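Local coordinates for protein BH2851 (Bacillus halodurans, PDB 2GFG) that is of unknown function but carries a CYTH domain and, as in that family, probably acts on a triphosphate-bearing substrate inside its barrel, at residues Glu5-Arg10 and Thr67-His72; Ala54-Glu59 and Leu76-Gln81. One frame throughout, in Å; residues are numbered along the deposited sequence.

In the fold
Both contacts lie in one antiparallel barrel, and each reaches across a strand rather than between neighbours. Contact 1 joins strand 4-14 to strand 63-71 past strand 76-83; contact 2 joins strand 54-60 to that intervening strand past 63-71, and along the chain their segments alternate. Contact 1 is a surface contact: a glutamate-lysine salt bridge plus a methyl group over a histidine ring just past the end of strand 63-71. Contact 2 is smaller and partly buried, a long arginine-carboxylate pairing beside two piled guanidinium groups. They touch at several places, among them Lys-69 CE against Glu-78 OE2, 3.2 Å away, so charged groups of both lie close together.

Contact 1: Glu5-Arg10 and Thr67-His72; sequences EIEIER and TLKQPH
Glu-7 and Lys-69 make the salt bridge of this contact. Lys-69 NZ donates to Glu-7 OE2 at 3.2 Å and is met by the syn lone pair of that oxygen, on the side of the other one, and OE1 stays close, 3.5 Å from the same NZ, so the ammonium sits across the mouth of the carboxylate. Both chains run extended: the CG of Glu-7 is anti to its backbone N (chi1 -179°), which carries the carboxylate straight out to the lysine. An alanine at Glu-7 would remove that carboxylate and would probably leave Lys-69 NZ without its mate, close to the like-charged Arg-56. Glu-9 reaches out beside Glu-7, with its OE1 4.8 Å from Lys-69 NZ, near but not in contact. The alternating acids of Glu-7 and Glu-9 fit the E-x-E-x-K signature of CYTH proteins, whose glutamates in relatives bind metal ions within the barrel.

Farther out, the contact turns to packing of an aliphatic end on a ring. Ile-6 lays its CD1 over one face of the His-72 imidazole, 3.6 Å from the ring centroid and 25° off the normal, a CH-pi contact shifted toward CE1, the nearest ring atom at 3.3 Å. The ring is also held through ND1 by a weak hydrogen bond to Ala-74 O.

Strand 76-83 runs between the two segments, sharing backbone hydrogen bonds with Glu-5 (through Glu-78) and Glu-7 (through Leu-76). Beyond them, Ile-8 packs on helix 158-171, where Arg-10 pairs with Glu-158, while Leu-68 rests on helix 101-108.

Contact 2: Ala54-Glu59 and Leu76-Gln81; sequences ALRIRE and LLETNQ. With EDO (1,2-ethanediol), chain F.
Glu-78 is the first residue of Leu-76-Gln-81 to meet the other segment, reaching Arg-56 through its OE2. The salt bridge is a long one, 3.9 Å from Glu-78 OE2 to Arg-56 NH2, the carboxylate and guanidinium planes standing 75° apart, with no hydrogen bond between them; at this length the attraction is probably one of charge alone. The other oxygen of Glu-78 is gripped from within its own strand: two residues on, Asn-80 ND2 donates to Glu-78 OE1 at 3.1 Å. Glu-78 OE1 lies in the amide plane of Asn-80, but the nitrogen meets it from above the carboxylate plane. Asn-80 OD1 is in turn hydrogen-bonded to Thr-67 OG1, as acceptor, which probably limits how far the Glu-78 carboxylate can turn.

Across from them, the CG of Arg-56 sits between its backbone N and carbonyl carbon (chi1 64°), and the chain then extends to send its end toward Glu-78. Arg-58 bends at chi3 (-72°) and lays its NH2 over the centre of the Arg-56 guanidinium, 3.2 Å above that plane. Two cations so close suggest a place suited to an anion, consistent with the triphosphate pockets of CYTH relatives; an unidentified ligand, itself probably from the crystallisation liquor, lies beside both. A 1,2-ethanediol, probably of like origin, takes a weak hydrogen bond at the guanidinium edge, Arg-58 NH1 to its O1 at 3.3 Å.

Strand 63-71 separates the two segments, bonding by its backbone to Ala-54, Arg-56 and Arg-58. On the other flank of strand 54-60 lies strand 34-42, where Asn-38 accepts from Arg-58 NE; Leu-55 and Gln-81 lean on helix 101-108.

Contact 1: Glu5-Arg10 and Thr67-His72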
# COMPACT_ATOMS: atom_id res chain seq x y z
N GLU A 5 5.59 12.31 -0.75
CA GLU A 5 6.79 11.56 -0.36
C GLU A 5 7.21 10.52 -1.38
O GLU A 5 6.39 10.03 -2.16
CB GLU A 5 6.59 10.91 1.01
CG GLU A 5 5.41 9.96 1.10
CD GLU A 5 5.22 9.42 2.50
OE1 GLU A 5 5.24 10.22 3.46
OE2 GLU A 5 5.03 8.19 2.64
N ILE A 6 8.51 10.23 -1.39
CA ILE A 6 9.07 9.24 -2.27
C ILE A 6 9.11 7.90 -1.55
O ILE A 6 9.67 7.80 -0.45
CB ILE A 6 10.52 9.63 -2.74
CG1 ILE A 6 10.54 11.05 -3.33
CG2 ILE A 6 11.05 8.62 -3.75
CD1 ILE A 6 9.57 11.27 -4.51
N GLU A 7 8.50 6.89 -2.16
CA GLU A 7 8.41 5.56 -1.58
C GLU A 7 9.45 4.62 -2.23
O GLU A 7 9.34 4.31 -3.42
CB GLU A 7 6.99 5.01 -1.78
CG GLU A 7 6.74 3.61 -1.19
CD GLU A 7 5.27 3.22 -1.22
OE1 GLU A 7 4.45 3.91 -0.57
OE2 GLU A 7 4.93 2.21 -1.89
N ILE A 8 10.50 4.28 -1.47
CA ILE A 8 11.48 3.26 -1.87
C ILE A 8 11.16 1.99 -1.06
O ILE A 8 11.34 1.96 0.16
CB ILE A 8 12.94 3.68 -1.56
CG1 ILE A 8 13.22 5.14 -2.03
CG2 ILE A 8 13.94 2.69 -2.20
CD1 ILE A 8 13.19 5.34 -3.51
N GLU A 9 10.72 0.94 -1.75
CA GLU A 9 10.14 -0.24 -1.09
C GLU A 9 10.65 -1.56 -1.67
O GLU A 9 10.72 -1.73 -2.89
CB GLU A 9 8.61 -0.18 -1.22
CG GLU A 9 7.84 -1.30 -0.52
CD GLU A 9 6.35 -1.26 -0.83
OE1 GLU A 9 5.68 -0.29 -0.41
OE2 GLU A 9 5.86 -2.20 -1.51
N ARG A 10 11.01 -2.50 -0.78
CA ARG A 10 11.30 -3.89 -1.15
C ARG A 10 10.31 -4.80 -0.43
O ARG A 10 9.91 -4.51 0.68
CB ARG A 10 12.73 -4.27 -0.78
CG ARG A 10 13.82 -3.43 -1.48
CD ARG A 10 13.83 -3.66 -3.00
NE ARG A 10 14.88 -2.87 -3.67
CZ ARG A 10 14.79 -1.56 -3.97
NH1 ARG A 10 13.70 -0.86 -3.64
NH2 ARG A 10 15.80 -0.95 -4.58
N THR A 67 -4.94 8.75 -1.20
CA THR A 67 -3.54 8.56 -1.66
C THR A 67 -3.43 8.14 -3.11
O THR A 67 -4.07 7.17 -3.54
CB THR A 67 -2.79 7.52 -0.77
OG1 THR A 67 -2.65 8.05 0.55
CG2 THR A 67 -1.40 7.19 -1.33
N LEU A 68 -2.64 8.90 -3.87
CA LEU A 68 -2.23 8.51 -5.20
C LEU A 68 -0.76 8.05 -5.15
O LEU A 68 0.05 8.62 -4.41
CB LEU A 68 -2.37 9.69 -6.17
CG LEU A 68 -1.89 9.48 -7.63
CD1 LEU A 68 -2.68 8.37 -8.32
CD2 LEU A 68 -1.98 10.78 -8.41
N LYS A 69 -0.45 6.97 -5.89
CA LYS A 69 0.93 6.53 -6.12
C LYS A 69 1.16 6.52 -7.60
O LYS A 69 0.38 5.92 -8.32
CB LYS A 69 1.16 5.12 -5.58
CG LYS A 69 1.16 5.01 -4.08
CD LYS A 69 1.38 3.56 -3.63
CE LYS A 69 1.39 3.45 -2.11
NZ LYS A 69 1.73 2.07 -1.63
N GLN A 70 2.22 7.20 -8.06
CA GLN A 70 2.55 7.27 -9.50
C GLN A 70 4.05 7.09 -9.72
O GLN A 70 4.83 7.17 -8.77
CB GLN A 70 2.07 8.60 -10.12
CG GLN A 70 2.72 9.85 -9.52
CD GLN A 70 2.05 11.13 -9.98
OE1 GLN A 70 1.37 11.80 -9.20
NE2 GLN A 70 2.21 11.47 -11.27
N PRO A 71 4.47 6.77 -10.97
CA PRO A 71 5.90 6.63 -11.27
C PRO A 71 6.75 7.89 -10.96
O PRO A 71 6.24 9.01 -10.99
CB PRO A 71 5.92 6.31 -12.77
CG PRO A 71 4.61 5.71 -13.04
CD PRO A 71 3.64 6.41 -12.14
N HIS A 72 8.02 7.66 -10.66
CA HIS A 72 8.96 8.73 -10.29
C HIS A 72 10.37 8.22 -10.57
O HIS A 72 10.60 7.01 -10.52
CB HIS A 72 8.80 9.07 -8.81
CG HIS A 72 9.34 10.41 -8.43
ND1 HIS A 72 10.53 10.57 -7.76
CD2 HIS A 72 8.84 11.65 -8.62
CE1 HIS A 72 10.75 11.85 -7.56
NE2 HIS A 72 9.74 12.53 -8.07

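Contact 2: Ala54-Glu59 and Leu76-Gln81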
# COMPACT_ATOMS: atom_id res chain seq x y z
N ALA A 54 -1.72 3.96 -8.73
CA ALA A 54 -2.70 3.38 -7.85
C ALA A 54 -3.34 4.46 -6.98
O ALA A 54 -2.63 5.30 -6.38
CB ALA A 54 -2.06 2.31 -6.97
N LEU A 55 -4.68 4.43 -6.90
CA LEU A 55 -5.45 5.39 -6.13
C LEU A 55 -6.26 4.66 -5.08
O LEU A 55 -6.99 3.72 -5.39
CB LEU A 55 -6.39 6.17 -7.06
CG LEU A 55 -7.19 7.34 -6.48
CD1 LEU A 55 -6.29 8.48 -6.13
CD2 LEU A 55 -8.25 7.79 -7.48
N ARG A 56 -6.11 5.07 -3.82
CA ARG A 56 -6.87 4.48 -2.72
C ARG A 56 -7.32 5.52 -1.71
O ARG A 56 -6.78 6.64 -1.67
CB ARG A 56 -6.04 3.42 -1.98
CG ARG A 56 -4.78 3.98 -1.28
CD ARG A 56 -4.20 3.01 -0.27
NE ARG A 56 -3.14 3.66 0.54
CZ ARG A 56 -1.83 3.38 0.50
NH1 ARG A 56 -1.36 2.34 -0.21
NH2 ARG A 56 -0.98 4.08 1.25
N ILE A 57 -8.34 5.17 -0.94
CA ILE A 57 -8.65 5.85 0.31
C ILE A 57 -8.40 4.86 1.45
O ILE A 57 -8.98 3.78 1.47
CB ILE A 57 -10.12 6.33 0.35
CG1 ILE A 57 -10.33 7.48 -0.64
CG2 ILE A 57 -10.51 6.79 1.78
CD1 ILE A 57 -11.78 7.88 -0.85
N ARG A 58 -7.48 5.21 2.36
CA ARG A 58 -7.15 4.36 3.51
C ARG A 58 -7.93 4.79 4.74
O ARG A 58 -8.01 5.97 5.04
CB ARG A 58 -5.66 4.41 3.82
CG ARG A 58 -5.24 3.55 5.07
CD ARG A 58 -3.74 3.39 5.16
NE ARG A 58 -3.23 2.49 4.13
CZ ARG A 58 -1.96 2.12 4.01
NH1 ARG A 58 -1.03 2.57 4.84
NH2 ARG A 58 -1.61 1.28 3.03
N GLU A 59 -8.43 3.81 5.48
CA GLU A 59 -9.12 4.04 6.74
C GLU A 59 -8.32 3.34 7.86
O GLU A 59 -8.07 2.15 7.78
CB GLU A 59 -10.52 3.47 6.66
CG GLU A 59 -11.41 3.80 7.83
CD GLU A 59 -12.81 3.13 7.70
OE1 GLU A 59 -13.10 2.53 6.63
OE2 GLU A 59 -13.57 3.16 8.69
N LEU A 76 8.41 5.45 -6.21
CA LEU A 76 7.13 6.01 -6.60
C LEU A 76 6.87 7.30 -5.82
O LEU A 76 7.28 7.43 -4.66
CB LEU A 76 5.98 5.02 -6.31
CG LEU A 76 5.92 3.70 -7.09
CD1 LEU A 76 4.68 2.92 -6.67
CD2 LEU A 76 5.93 3.92 -8.63
N LEU A 77 6.22 8.26 -6.48
CA LEU A 77 5.76 9.49 -5.83
C LEU A 77 4.41 9.23 -5.19
O LEU A 77 3.44 8.88 -5.88
CB LEU A 77 5.64 10.63 -6.85
CG LEU A 77 4.96 11.93 -6.39
CD1 LEU A 77 5.61 12.49 -5.13
CD2 LEU A 77 4.99 12.95 -7.51
N GLU A 78 4.35 9.42 -3.87
CA GLU A 78 3.13 9.23 -3.12
C GLU A 78 2.56 10.59 -2.71
O GLU A 78 3.24 11.36 -2.04
CB GLU A 78 3.40 8.38 -1.88
CG GLU A 78 2.17 7.74 -1.30
CD GLU A 78 2.45 6.97 -0.02
OE1 GLU A 78 2.83 7.60 0.97
OE2 GLU A 78 2.26 5.74 -0.01
N THR A 79 1.36 10.89 -3.17
CA THR A 79 0.66 12.13 -2.82
C THR A 79 -0.47 11.80 -1.87
O THR A 79 -1.43 11.11 -2.25
CB THR A 79 0.12 12.84 -4.07
OG1 THR A 79 1.19 13.07 -4.97
CG2 THR A 79 -0.53 14.19 -3.69
N ASN A 80 -0.35 12.27 -0.62
CA ASN A 80 -1.32 11.97 0.44
C ASN A 80 -2.19 13.19 0.77
O ASN A 80 -1.70 14.34 0.77
CB ASN A 80 -0.58 11.52 1.71
CG ASN A 80 0.22 10.25 1.50
OD1 ASN A 80 -0.30 9.23 1.04
ND2 ASN A 80 1.49 10.28 1.90
N GLN A 81 -3.46 12.94 1.06
CA GLN A 81 -4.39 14.01 1.47
C GLN A 81 -5.38 13.47 2.49
O GLN A 81 -6.03 12.45 2.25
CB GLN A 81 -5.14 14.54 0.26
CG GLN A 81 -6.03 15.76 0.52
CD GLN A 81 -6.84 16.16 -0.71
OE1 GLN A 81 -6.43 15.89 -1.85
NE2 GLN A 81 -8.00 16.77 -0.49
C1 EDO F . -1.62 5.63 7.05
O1 EDO F . -0.89 4.50 7.54
C2 EDO F . -1.06 6.07 5.70
O2 EDO F . -1.66 7.31 5.29